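Local coordinates for AvrRxo1-ORF1 (Xanthomonas oryzae pv. oryzicola, PDB 4Z8T), which is a type III effector that associates with AvrRxo1-ORF2 and has a polynucleotide kinase domain, which probably binds a nucleotide through a P-loop, at residues A[76-81]-A[184-188]; A[251-255]-A[265-270]. Residue numbers count along the deposited sequence, not the author numbering.

Overall arrangement
Contact 1 (76-81 with 184-188) comes first along the chain and closes before contact 2 (251-255 with 265-270) opens. Their centres lie about 13 Å apart, and both reach the same mixed sheet. In that sheet strand 179-185 of contact 1 and strand 251-258 of contact 2 are separated by strand 238-245. Contact 1 is buried near the middle of the chain, at the probable P-loop. Contact 2 sits farther out, about 22 Å from the chain centre. Lys251 joins them: its NZ hydrogen-bonds to Thr76 O at 2.7 Å. Strand 251-258 thus touches the sulfate-binding loop through Lys251 and, a few residues on, the segment 265-270 on which AvrRxo1-ORF2 packs.

Contact 1: A[76-81]-A[184-188]; sequences TGKTRI and DIDAP. With SO4 (sulfate ion), chain D.
The contact belongs to a probable P-loop (Walker A), whose end and following helix pack on the C-terminal end of a core strand. Thr76 and Gly77 finish the loop, with Gly77 at the N-cap of helix 78-85. Gly77 has positive phi (101/24), where a CB would jam against the preceding carbonyl. Ile81 N bonds to Gly77 O at 3.2 Å in the first helical turn. Segment 184-188 is extended: strand to Ile185, then loop to Pro188, the N-cap of the next helix. Thr76 CA lies 5.1 Å from Ala187 CA. Lys78 CA lies 6.1 Å from Ile185 CA.

No hydrogen bond crosses the segments. Ile185 (chi1 m, chi2 near 105°) fills the gap between them. Its CG2 rests against the carbonyl Thr76 O at 3.6 Å. Its CG1 makes an apolar contact with Ile81 CG2 at 3.9 Å, and its CD1 lies 4.0 Å from Lys78 CG. Thr76 (chi1 p) sets CG2 4.0 Å from Ala187 CB; its OG1 bonds to the carbonyl of Asn73. The CA-to-CB bond of Lys78 points sideways; its NZ bonds to the carbonyls of Leu70 and Lys158. That of Asp186 points away; its carboxylate makes salt bridges with Arg221 and Arg224.

A sulfate sits at the helix start. Gly77 N donates to its O1 at 2.9 Å and Thr79 N to its O4 at 3.1 Å; Lys78 N is also 3.1 Å from O4. Backbone amides cradling an oxyanion between strand and helix are typical of the phosphate-binding P-loop of NTPases, consistent with the kinase domain and zeta-toxin relationship.

Contact 2: A[251-255]-A[265-270]; sequences KVMVA and ENAELY
Val254 and Glu265 have the most surface buried here, and the backbone bond beside them fixes the register. Segment 251-255 is a strand. Val254 (-116/-46) and Ala255 (-151/160) both bond through their backbones to Leu242 of strand 238-245, consistent with a classic beta bulge. Segment 265-270 turns into helix 267-272. The CA atoms of Val254 and Asn266 are 4.6 Å apart. Asn266 N donates to Val254 O at 3.0 Å, with a nearly straight angle of 162°.

Val254 (chi1 t) places CG1 3.7 Å from Tyr270 CB and CG2 3.8 Å from Leu269 CD1. Leu269 CD1 also meets Val252 CG2 at 3.6 Å. Glu265 (chi1 m, chi2 p) lies beside the strand. Its OE2 makes close van der Waals contacts with CG of selenomethionine Met253 (3.3 Å) and with Ala255 CA (3.1 Å). Its OE1 bonds to Ser256 OG.

Tyr270 (chi1 t) is the third major element. Ala255 CB lies over one face of its ring, 4.1 Å from the centroid and 26° off the normal, a CH-pi contact. The Tyr270 OH bonds to His13 of AvrRxo1-ORF2, and Leu16 of that chain packs on the same side chain. Met225 and Ile228 of helix 224-233 also touch Tyr270.

Asn266 (chi1 t) is the N-cap: its OD1 accepts from Leu269 N at 2.9 Å. Tyr270 N bonds to Asn266 O at 2.9 Å in the first turn. The arrangement is an asparagine-capped helix start docked on a strand of the antiparallel part of the sheet, at the interface with AvrRxo1-ORF2.

Contact 1: A[76-81]-A[184-188]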
# COMPACT_ATOMS: atom_id res chain seq x y z
N THR A 76 1.57 -19.81 -6.31
CA THR A 76 0.39 -19.05 -5.91
C THR A 76 -0.81 -19.94 -5.59
O THR A 76 -1.86 -19.44 -5.22
CB THR A 76 -0.02 -18.04 -7.00
OG1 THR A 76 -0.09 -18.71 -8.27
CG2 THR A 76 0.99 -16.90 -7.09
N GLY A 77 -0.66 -21.24 -5.79
CA GLY A 77 -1.76 -22.17 -5.55
C GLY A 77 -2.47 -22.61 -6.81
O GLY A 77 -3.63 -23.02 -6.77
N LYS A 78 -1.77 -22.54 -7.94
CA LYS A 78 -2.37 -22.84 -9.24
C LYS A 78 -2.88 -24.27 -9.33
O LYS A 78 -3.99 -24.51 -9.82
CB LYS A 78 -1.37 -22.54 -10.37
CG LYS A 78 -0.96 -21.07 -10.41
CD LYS A 78 0.20 -20.80 -11.37
CE LYS A 78 -0.20 -21.04 -12.80
NZ LYS A 78 0.83 -20.48 -13.76
N THR A 79 -2.09 -25.22 -8.85
CA THR A 79 -2.48 -26.63 -8.93
C THR A 79 -3.78 -26.93 -8.17
O THR A 79 -4.67 -27.59 -8.70
CB THR A 79 -1.33 -27.53 -8.48
OG1 THR A 79 -0.22 -27.32 -9.36
CG2 THR A 79 -1.76 -28.99 -8.54
N ARG A 80 -3.89 -26.41 -6.95
CA ARG A 80 -5.10 -26.60 -6.16
C ARG A 80 -6.33 -25.97 -6.83
O ARG A 80 -7.42 -26.55 -6.82
CB ARG A 80 -4.90 -26.05 -4.75
CG ARG A 80 -6.02 -26.41 -3.79
CD ARG A 80 -5.78 -25.82 -2.40
NE ARG A 80 -7.02 -25.74 -1.64
CZ ARG A 80 -7.57 -26.76 -1.01
NH1 ARG A 80 -6.98 -27.95 -1.04
NH2 ARG A 80 -8.70 -26.61 -0.34
N ILE A 81 -6.16 -24.79 -7.42
CA ILE A 81 -7.26 -24.18 -8.17
C ILE A 81 -7.71 -25.02 -9.37
O ILE A 81 -8.92 -25.22 -9.58
CB ILE A 81 -6.93 -22.74 -8.61
CG1 ILE A 81 -7.02 -21.79 -7.41
CG2 ILE A 81 -7.87 -22.27 -9.72
CD1 ILE A 81 -8.44 -21.58 -6.89
N ASP A 184 -6.90 -17.44 -13.70
CA ASP A 184 -5.81 -16.55 -13.34
C ASP A 184 -5.78 -16.55 -11.81
O ASP A 184 -6.79 -16.29 -11.16
CB ASP A 184 -6.16 -15.16 -13.88
CG ASP A 184 -5.03 -14.17 -13.80
OD1 ASP A 184 -3.92 -14.54 -13.35
OD2 ASP A 184 -5.26 -13.01 -14.18
N ILE A 185 -4.62 -16.89 -11.25
CA ILE A 185 -4.52 -17.18 -9.82
C ILE A 185 -3.48 -16.25 -9.20
O ILE A 185 -2.33 -16.20 -9.65
CB ILE A 185 -4.08 -18.64 -9.59
CG1 ILE A 185 -5.11 -19.62 -10.19
CG2 ILE A 185 -3.94 -18.90 -8.09
CD1 ILE A 185 -4.68 -20.29 -11.49
N ASP A 186 -3.90 -15.50 -8.18
CA ASP A 186 -3.03 -14.53 -7.53
C ASP A 186 -2.84 -14.84 -6.05
O ASP A 186 -3.78 -15.28 -5.38
CB ASP A 186 -3.63 -13.13 -7.62
CG ASP A 186 -2.70 -12.08 -7.07
OD1 ASP A 186 -1.85 -11.59 -7.85
OD2 ASP A 186 -2.78 -11.75 -5.86
N ALA A 187 -1.63 -14.60 -5.56
CA ALA A 187 -1.36 -14.57 -4.13
C ALA A 187 -0.39 -13.44 -3.85
O ALA A 187 0.36 -13.02 -4.73
CB ALA A 187 -0.76 -15.90 -3.68
N PRO A 188 -0.39 -12.93 -2.61
CA PRO A 188 0.59 -11.91 -2.24
C PRO A 188 2.00 -12.43 -2.47
O PRO A 188 2.22 -13.65 -2.39
CB PRO A 188 0.34 -11.72 -0.74
CG PRO A 188 -1.07 -12.12 -0.53
CD PRO A 188 -1.37 -13.20 -1.54
S SO4 D . 0.87 -24.68 -6.43
O1 SO4 D . 1.23 -23.46 -5.74
O2 SO4 D . -0.37 -25.25 -5.90
O3 SO4 D . 1.96 -25.63 -6.21
O4 SO4 D . 0.73 -24.44 -7.86

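Contact 2: A[251-255]-A[265-270]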
# COMPACT_ATOMS: atom_id res chain seq x y z
N LYS A 251 -8.51 -19.13 -1.26
CA LYS A 251 -8.76 -18.53 -2.57
C LYS A 251 -10.22 -18.16 -2.72
O LYS A 251 -11.11 -18.94 -2.35
CB LYS A 251 -8.35 -19.50 -3.67
CG LYS A 251 -6.84 -19.71 -3.79
CD LYS A 251 -6.17 -18.41 -4.21
CE LYS A 251 -4.73 -18.63 -4.63
NZ LYS A 251 -3.83 -18.86 -3.45
N VAL A 252 -10.47 -16.99 -3.29
CA VAL A 252 -11.84 -16.54 -3.51
C VAL A 252 -11.92 -15.96 -4.92
O VAL A 252 -10.93 -15.47 -5.45
CB VAL A 252 -12.27 -15.47 -2.49
CG1 VAL A 252 -12.29 -16.06 -1.08
CG2 VAL A 252 -11.31 -14.31 -2.53
N MSE A 253 -13.11 -16.04 -5.50
CA MSE A 253 -13.34 -15.45 -6.82
C MSE A 253 -13.32 -13.94 -6.71
O MSE A 253 -13.94 -13.36 -5.81
CB MSE A 253 -14.69 -15.89 -7.36
CG MSE A 253 -15.01 -15.28 -8.68
SE MSE A 253 -14.26 -16.38 -10.08
CE MSE A 253 -15.28 -18.06 -9.84
N VAL A 254 -12.62 -13.30 -7.63
CA VAL A 254 -12.44 -11.85 -7.56
C VAL A 254 -13.11 -11.15 -8.74
O VAL A 254 -13.79 -10.15 -8.57
CB VAL A 254 -10.95 -11.50 -7.49
CG1 VAL A 254 -10.75 -9.97 -7.63
CG2 VAL A 254 -10.37 -11.96 -6.16
N ALA A 255 -12.89 -11.67 -9.95
CA ALA A 255 -13.55 -11.11 -11.14
C ALA A 255 -13.71 -12.23 -12.15
O ALA A 255 -13.01 -13.23 -12.09
CB ALA A 255 -12.72 -9.96 -11.74
N GLU A 265 -16.67 -10.06 -8.37
CA GLU A 265 -17.12 -10.69 -7.14
C GLU A 265 -16.48 -10.12 -5.87
O GLU A 265 -17.07 -10.21 -4.79
CB GLU A 265 -16.90 -12.20 -7.22
CG GLU A 265 -17.78 -12.91 -8.26
CD GLU A 265 -17.22 -12.86 -9.67
OE1 GLU A 265 -17.91 -13.32 -10.61
OE2 GLU A 265 -16.07 -12.39 -9.84
N ASN A 266 -15.28 -9.55 -5.98
CA ASN A 266 -14.65 -8.94 -4.80
C ASN A 266 -13.88 -7.70 -5.21
O ASN A 266 -12.73 -7.77 -5.61
CB ASN A 266 -13.72 -9.94 -4.10
CG ASN A 266 -13.27 -9.46 -2.72
OD1 ASN A 266 -12.80 -8.34 -2.56
ND2 ASN A 266 -13.40 -10.34 -1.73
N ALA A 267 -14.56 -6.56 -5.13
CA ALA A 267 -14.00 -5.29 -5.58
C ALA A 267 -12.76 -4.85 -4.83
O ALA A 267 -11.85 -4.29 -5.43
CB ALA A 267 -15.07 -4.20 -5.52
N GLU A 268 -12.71 -5.12 -3.53
CA GLU A 268 -11.54 -4.76 -2.73
C GLU A 268 -10.31 -5.50 -3.23
O GLU A 268 -9.26 -4.90 -3.45
CB GLU A 268 -11.77 -5.15 -1.27
CG GLU A 268 -10.59 -4.85 -0.36
CD GLU A 268 -10.91 -5.04 1.10
OE1 GLU A 268 -11.88 -5.78 1.42
OE2 GLU A 268 -10.20 -4.44 1.94
N LEU A 269 -10.43 -6.81 -3.37
CA LEU A 269 -9.32 -7.58 -3.88
C LEU A 269 -8.97 -7.20 -5.31
O LEU A 269 -7.80 -7.21 -5.67
CB LEU A 269 -9.56 -9.09 -3.76
CG LEU A 269 -9.17 -9.75 -2.44
CD1 LEU A 269 -9.54 -11.23 -2.51
CD2 LEU A 269 -7.67 -9.56 -2.19
N TYR A 270 -9.97 -6.88 -6.13
CA TYR A 270 -9.71 -6.55 -7.54
C TYR A 270 -8.83 -5.31 -7.64
O TYR A 270 -7.89 -5.27 -8.43
CB TYR A 270 -11.03 -6.32 -8.27
CG TYR A 270 -10.95 -6.29 -9.78
CD1 TYR A 270 -10.20 -7.22 -10.49
CD2 TYR A 270 -11.67 -5.36 -10.50
CE1 TYR A 270 -10.16 -7.20 -11.89
CE2 TYR A 270 -11.63 -5.33 -11.91
CZ TYR A 270 -10.87 -6.24 -12.59
OH TYR A 270 -10.84 -6.21 -13.97